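Local coordinates for electron transfer flavoprotein, alpha subunit (Thermotoga maritima, PDB 7KOE), which forms, with its partner subunit, a flavoprotein that binds flavin-adenine dinucleotide and probably passes electrons between redox partners, at residues E117-I129 with M138-I151. Residues are numbered along the deposited sequence; the frame is centred on the assembly and turned at random.
Sequences ETGLTADCTGLDI and MTRPTFGGNLMATI. With FAD (flavin-adenine dinucleotide), chain I.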
# COMPACT_ATOMS: atom_id res chain seq x y z
N GLU B 117 21.06 38.22 -25.02
CA GLU B 117 20.91 37.58 -23.71
C GLU B 117 19.48 37.10 -23.48
O GLU B 117 18.89 37.31 -22.42
CB GLU B 117 21.36 38.50 -22.57
CG GLU B 117 22.68 39.21 -22.83
CD GLU B 117 23.87 38.31 -22.62
OE1 GLU B 117 23.77 37.36 -21.82
OE2 GLU B 117 24.92 38.55 -23.26
N THR B 118 18.91 36.46 -24.50
CA THR B 118 17.56 35.94 -24.44
C THR B 118 17.59 34.42 -24.42
O THR B 118 18.64 33.78 -24.42
CB THR B 118 16.73 36.44 -25.62
OG1 THR B 118 15.43 35.84 -25.58
CG2 THR B 118 17.39 36.08 -26.93
N GLY B 119 16.40 33.83 -24.41
CA GLY B 119 16.25 32.38 -24.37
C GLY B 119 15.96 31.83 -25.75
O GLY B 119 15.19 32.40 -26.52
N LEU B 120 16.58 30.69 -26.05
CA LEU B 120 16.49 30.09 -27.37
C LEU B 120 16.32 28.59 -27.22
O LEU B 120 17.10 27.94 -26.51
CB LEU B 120 17.73 30.40 -28.20
CG LEU B 120 17.94 29.54 -29.44
CD1 LEU B 120 17.07 30.04 -30.55
CD2 LEU B 120 19.38 29.58 -29.84
N THR B 121 15.32 28.04 -27.89
CA THR B 121 15.12 26.60 -27.98
C THR B 121 15.39 26.16 -29.42
O THR B 121 14.95 26.83 -30.36
CB THR B 121 13.71 26.22 -27.56
OG1 THR B 121 12.79 26.63 -28.57
CG2 THR B 121 13.35 26.90 -26.27
N ALA B 122 16.10 25.05 -29.58
CA ALA B 122 16.50 24.59 -30.90
C ALA B 122 15.67 23.40 -31.34
O ALA B 122 15.28 22.56 -30.53
CB ALA B 122 17.98 24.21 -30.93
N ASP B 123 15.40 23.36 -32.66
CA ASP B 123 14.73 22.25 -33.35
C ASP B 123 13.34 21.98 -32.76
O ASP B 123 12.98 20.84 -32.45
CB ASP B 123 15.59 20.99 -33.33
CG ASP B 123 15.26 20.04 -34.48
OD1 ASP B 123 15.68 20.33 -35.62
OD2 ASP B 123 14.59 19.02 -34.24
N CYS B 124 12.56 23.04 -32.61
CA CYS B 124 11.23 22.92 -32.04
C CYS B 124 10.28 22.27 -33.03
O CYS B 124 10.47 22.32 -34.24
CB CYS B 124 10.69 24.28 -31.63
SG CYS B 124 11.75 25.17 -30.50
N THR B 125 9.25 21.63 -32.49
CA THR B 125 8.23 20.97 -33.29
C THR B 125 6.81 21.31 -32.86
O THR B 125 5.86 20.85 -33.50
CB THR B 125 8.40 19.44 -33.24
OG1 THR B 125 8.57 19.03 -31.88
CG2 THR B 125 9.59 18.99 -34.06
N GLY B 126 6.64 22.08 -31.80
CA GLY B 126 5.34 22.23 -31.17
C GLY B 126 4.97 23.63 -30.74
O GLY B 126 4.40 23.79 -29.65
N LEU B 127 5.33 24.64 -31.54
CA LEU B 127 5.06 26.03 -31.22
C LEU B 127 3.57 26.29 -31.04
O LEU B 127 2.75 25.90 -31.88
CB LEU B 127 5.61 26.94 -32.31
CG LEU B 127 7.11 26.99 -32.55
CD1 LEU B 127 7.39 28.05 -33.57
CD2 LEU B 127 7.83 27.28 -31.26
N ASP B 128 3.22 26.96 -29.94
CA ASP B 128 1.84 27.27 -29.60
C ASP B 128 1.85 28.40 -28.59
O ASP B 128 2.81 28.55 -27.83
CB ASP B 128 1.11 26.05 -29.04
CG ASP B 128 -0.34 25.98 -29.48
OD1 ASP B 128 -0.79 26.90 -30.19
OD2 ASP B 128 -1.03 25.01 -29.10
N ILE B 129 0.78 29.18 -28.58
CA ILE B 129 0.65 30.33 -27.70
C ILE B 129 -0.27 29.94 -26.55
O ILE B 129 -1.38 29.44 -26.77
CB ILE B 129 0.11 31.56 -28.45
CG1 ILE B 129 1.11 32.01 -29.52
CG2 ILE B 129 -0.20 32.70 -27.48
CD1 ILE B 129 2.28 32.81 -28.99
N MET B 138 7.35 26.31 -26.67
CA MET B 138 8.23 25.72 -27.67
C MET B 138 8.50 24.27 -27.28
O MET B 138 9.34 23.97 -26.44
CB MET B 138 9.52 26.53 -27.77
CG MET B 138 9.26 28.02 -27.89
SD MET B 138 10.65 29.07 -27.43
CE MET B 138 10.28 29.41 -25.72
N THR B 139 7.78 23.35 -27.92
CA THR B 139 7.92 21.91 -27.67
C THR B 139 8.97 21.36 -28.63
O THR B 139 8.82 21.43 -29.85
CB THR B 139 6.59 21.20 -27.84
OG1 THR B 139 5.71 21.56 -26.77
CG2 THR B 139 6.78 19.69 -27.84
N ARG B 140 10.03 20.81 -28.07
CA ARG B 140 11.09 20.28 -28.91
C ARG B 140 11.47 18.87 -28.48
O ARG B 140 11.35 18.52 -27.30
CB ARG B 140 12.33 21.17 -28.84
CG ARG B 140 12.66 21.61 -27.45
CD ARG B 140 13.93 22.41 -27.45
NE ARG B 140 14.97 21.72 -28.19
CZ ARG B 140 15.98 21.08 -27.61
NH1 ARG B 140 16.08 21.05 -26.29
NH2 ARG B 140 16.89 20.48 -28.36
N PRO B 141 11.93 18.02 -29.40
CA PRO B 141 12.40 16.69 -29.00
C PRO B 141 13.80 16.71 -28.41
O PRO B 141 14.74 17.23 -29.01
CB PRO B 141 12.37 15.90 -30.32
CG PRO B 141 12.49 16.92 -31.37
CD PRO B 141 11.83 18.16 -30.86
N THR B 142 13.93 16.16 -27.21
CA THR B 142 15.23 15.92 -26.59
C THR B 142 15.44 14.41 -26.49
O THR B 142 14.55 13.62 -26.81
CB THR B 142 15.32 16.59 -25.21
OG1 THR B 142 14.46 15.91 -24.29
CG2 THR B 142 14.89 18.03 -25.30
N PHE B 143 16.65 14.04 -26.04
CA PHE B 143 17.10 12.65 -25.91
C PHE B 143 17.00 11.89 -27.23
O PHE B 143 16.65 10.71 -27.27
CB PHE B 143 16.34 11.91 -24.80
CG PHE B 143 16.84 12.20 -23.43
CD1 PHE B 143 16.44 13.35 -22.76
CD2 PHE B 143 17.71 11.33 -22.79
CE1 PHE B 143 16.90 13.62 -21.50
CE2 PHE B 143 18.17 11.60 -21.52
CZ PHE B 143 17.76 12.75 -20.87
N GLY B 144 17.33 12.57 -28.32
CA GLY B 144 17.24 11.97 -29.64
C GLY B 144 15.83 11.67 -30.09
O GLY B 144 15.61 10.73 -30.86
N GLY B 145 14.85 12.45 -29.64
CA GLY B 145 13.47 12.21 -29.97
C GLY B 145 12.72 11.34 -29.00
O GLY B 145 11.70 10.75 -29.37
N ASN B 146 13.19 11.24 -27.75
CA ASN B 146 12.55 10.42 -26.74
C ASN B 146 11.84 11.24 -25.67
O ASN B 146 11.12 10.66 -24.86
CB ASN B 146 13.58 9.51 -26.07
CG ASN B 146 14.01 8.36 -26.96
OD1 ASN B 146 13.27 7.93 -27.83
ND2 ASN B 146 15.21 7.86 -26.73
N LEU B 147 12.03 12.55 -25.64
CA LEU B 147 11.29 13.43 -24.75
C LEU B 147 10.92 14.69 -25.52
O LEU B 147 11.81 15.43 -25.94
CB LEU B 147 12.11 13.81 -23.52
CG LEU B 147 11.95 13.04 -22.22
CD1 LEU B 147 12.74 13.73 -21.13
CD2 LEU B 147 10.50 12.91 -21.83
N MET B 148 9.62 14.92 -25.69
CA MET B 148 9.14 16.18 -26.25
C MET B 148 8.98 17.15 -25.10
O MET B 148 7.91 17.30 -24.52
CB MET B 148 7.83 15.97 -27.00
CG MET B 148 7.80 14.74 -27.87
SD MET B 148 9.06 14.76 -29.15
CE MET B 148 8.62 16.25 -30.03
N ALA B 149 10.07 17.82 -24.75
CA ALA B 149 10.04 18.78 -23.66
C ALA B 149 9.43 20.09 -24.13
O ALA B 149 9.77 20.60 -25.20
CB ALA B 149 11.45 19.03 -23.13
N THR B 150 8.52 20.63 -23.32
CA THR B 150 7.89 21.92 -23.59
C THR B 150 8.60 22.99 -22.77
O THR B 150 8.67 22.89 -21.54
CB THR B 150 6.40 21.88 -23.23
OG1 THR B 150 5.81 20.69 -23.77
CG2 THR B 150 5.69 23.09 -23.79
N ILE B 151 9.14 24.00 -23.45
CA ILE B 151 9.97 25.02 -22.82
C ILE B 151 9.34 26.38 -23.10
O ILE B 151 9.02 26.69 -24.25
CB ILE B 151 11.42 24.97 -23.33
CG1 ILE B 151 12.12 23.68 -22.90
CG2 ILE B 151 12.22 26.11 -22.80
CD1 ILE B 151 12.13 22.60 -23.93
PA FAD I . 24.83 21.47 -26.33
O1A FAD I . 24.18 21.01 -27.59
O2A FAD I . 24.91 22.94 -26.06
O5B FAD I . 26.29 20.84 -26.22
C5B FAD I . 27.28 21.28 -27.17
C4B FAD I . 28.66 21.14 -26.56
O4B FAD I . 28.85 22.18 -25.57
C3B FAD I . 28.93 19.85 -25.79
O3B FAD I . 29.32 18.79 -26.66
C2B FAD I . 30.09 20.30 -24.90
O2B FAD I . 31.32 20.34 -25.59
C1B FAD I . 29.63 21.69 -24.50
N9A FAD I . 28.82 21.69 -23.30
C8A FAD I . 27.48 21.46 -23.21
N7A FAD I . 27.04 21.52 -21.97
C5A FAD I . 28.18 21.78 -21.21
C6A FAD I . 28.38 21.95 -19.83
N6A FAD I . 27.42 21.87 -18.92
N1A FAD I . 29.65 22.20 -19.42
C2A FAD I . 30.62 22.28 -20.34
N3A FAD I . 30.54 22.14 -21.66
C4A FAD I . 29.28 21.89 -22.03
N1 FAD I . 18.65 24.62 -22.67
C2 FAD I . 18.43 25.56 -23.62
O2 FAD I . 19.15 26.55 -23.71
N3 FAD I . 17.41 25.45 -24.51
C4 FAD I . 16.54 24.39 -24.49
O4 FAD I . 15.64 24.34 -25.31
C4X FAD I . 16.74 23.40 -23.52
N5 FAD I . 15.92 22.38 -23.50
C5X FAD I . 16.13 21.43 -22.54
C6 FAD I . 15.26 20.33 -22.49
C7 FAD I . 15.41 19.33 -21.56
C7M FAD I . 14.45 18.17 -21.53
C8 FAD I . 16.46 19.41 -20.62
C8M FAD I . 16.65 18.34 -19.59
C9 FAD I . 17.33 20.49 -20.66
C9A FAD I . 17.18 21.51 -21.61
N10 FAD I . 18.04 22.61 -21.67
C10 FAD I . 17.85 23.59 -22.62
C1' FAD I . 19.15 22.72 -20.71
C2' FAD I . 20.50 22.77 -21.40
O2' FAD I . 20.86 21.47 -21.84
C3' FAD I . 21.58 23.30 -20.47
O3' FAD I . 21.46 24.72 -20.38
C4' FAD I . 23.00 22.93 -20.90
O4' FAD I . 23.95 23.83 -20.33
C5' FAD I . 23.16 22.93 -22.41
O5' FAD I . 23.31 21.57 -22.88
P FAD I . 22.74 21.19 -24.33
O1P FAD I . 21.83 20.01 -24.20
O2P FAD I . 22.19 22.44 -24.94
O3P FAD I . 24.08 20.78 -25.10
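Arg-140 has CG between its backbone N and carbonyl carbon (chi1 44°), and a bend at chi3 (-50°) carries the guanidinium past the backbone of Ala-122. There Arg-140 NE gives a hydrogen bond to Ala-122 O at 2.5 Å, lying in the carbonyl plane. Arg-140 NH1 lies 3.1 Å from FAD N5, which sits at the edge of the guanidinium. A leucine in place of Arg-140 has no NE or NH1, so Ala-122 O would probably be left without this donor and flavin N5 without its positively charged neighbour.

Thr-121 lies beside the same flavin. Thr-121 CB is 3.5 Å from FAD O4, and Thr-121 CG2 meets Ile-151 CG2 at 3.7 Å. Met-138 crosses Thr-121 at a slant, and its CG also touches Leu-127 CD2. Further along, Thr-139 O takes two bonds from Thr-125. Thr-125 N gives Thr-139 O a nearly straight bond of 2.7 Å, and OG1 adds one from above the carbonyl plane. Asp-123 packs against Pro-141, while its carboxylate forms a salt bridge with Arg-164.

FAD N3 donates to Leu-120 O at 3.2 Å. That oxygen also accepts from Gln-142 of the neighbouring electron transfer flavoprotein chain, whose strand extends the hairpin sheet beyond 147-151. The edge strand 120-124 of the parallel sheet and the hairpin 137-152 thus form one wall of a flavin site at the subunit interface of an electron transfer flavoprotein.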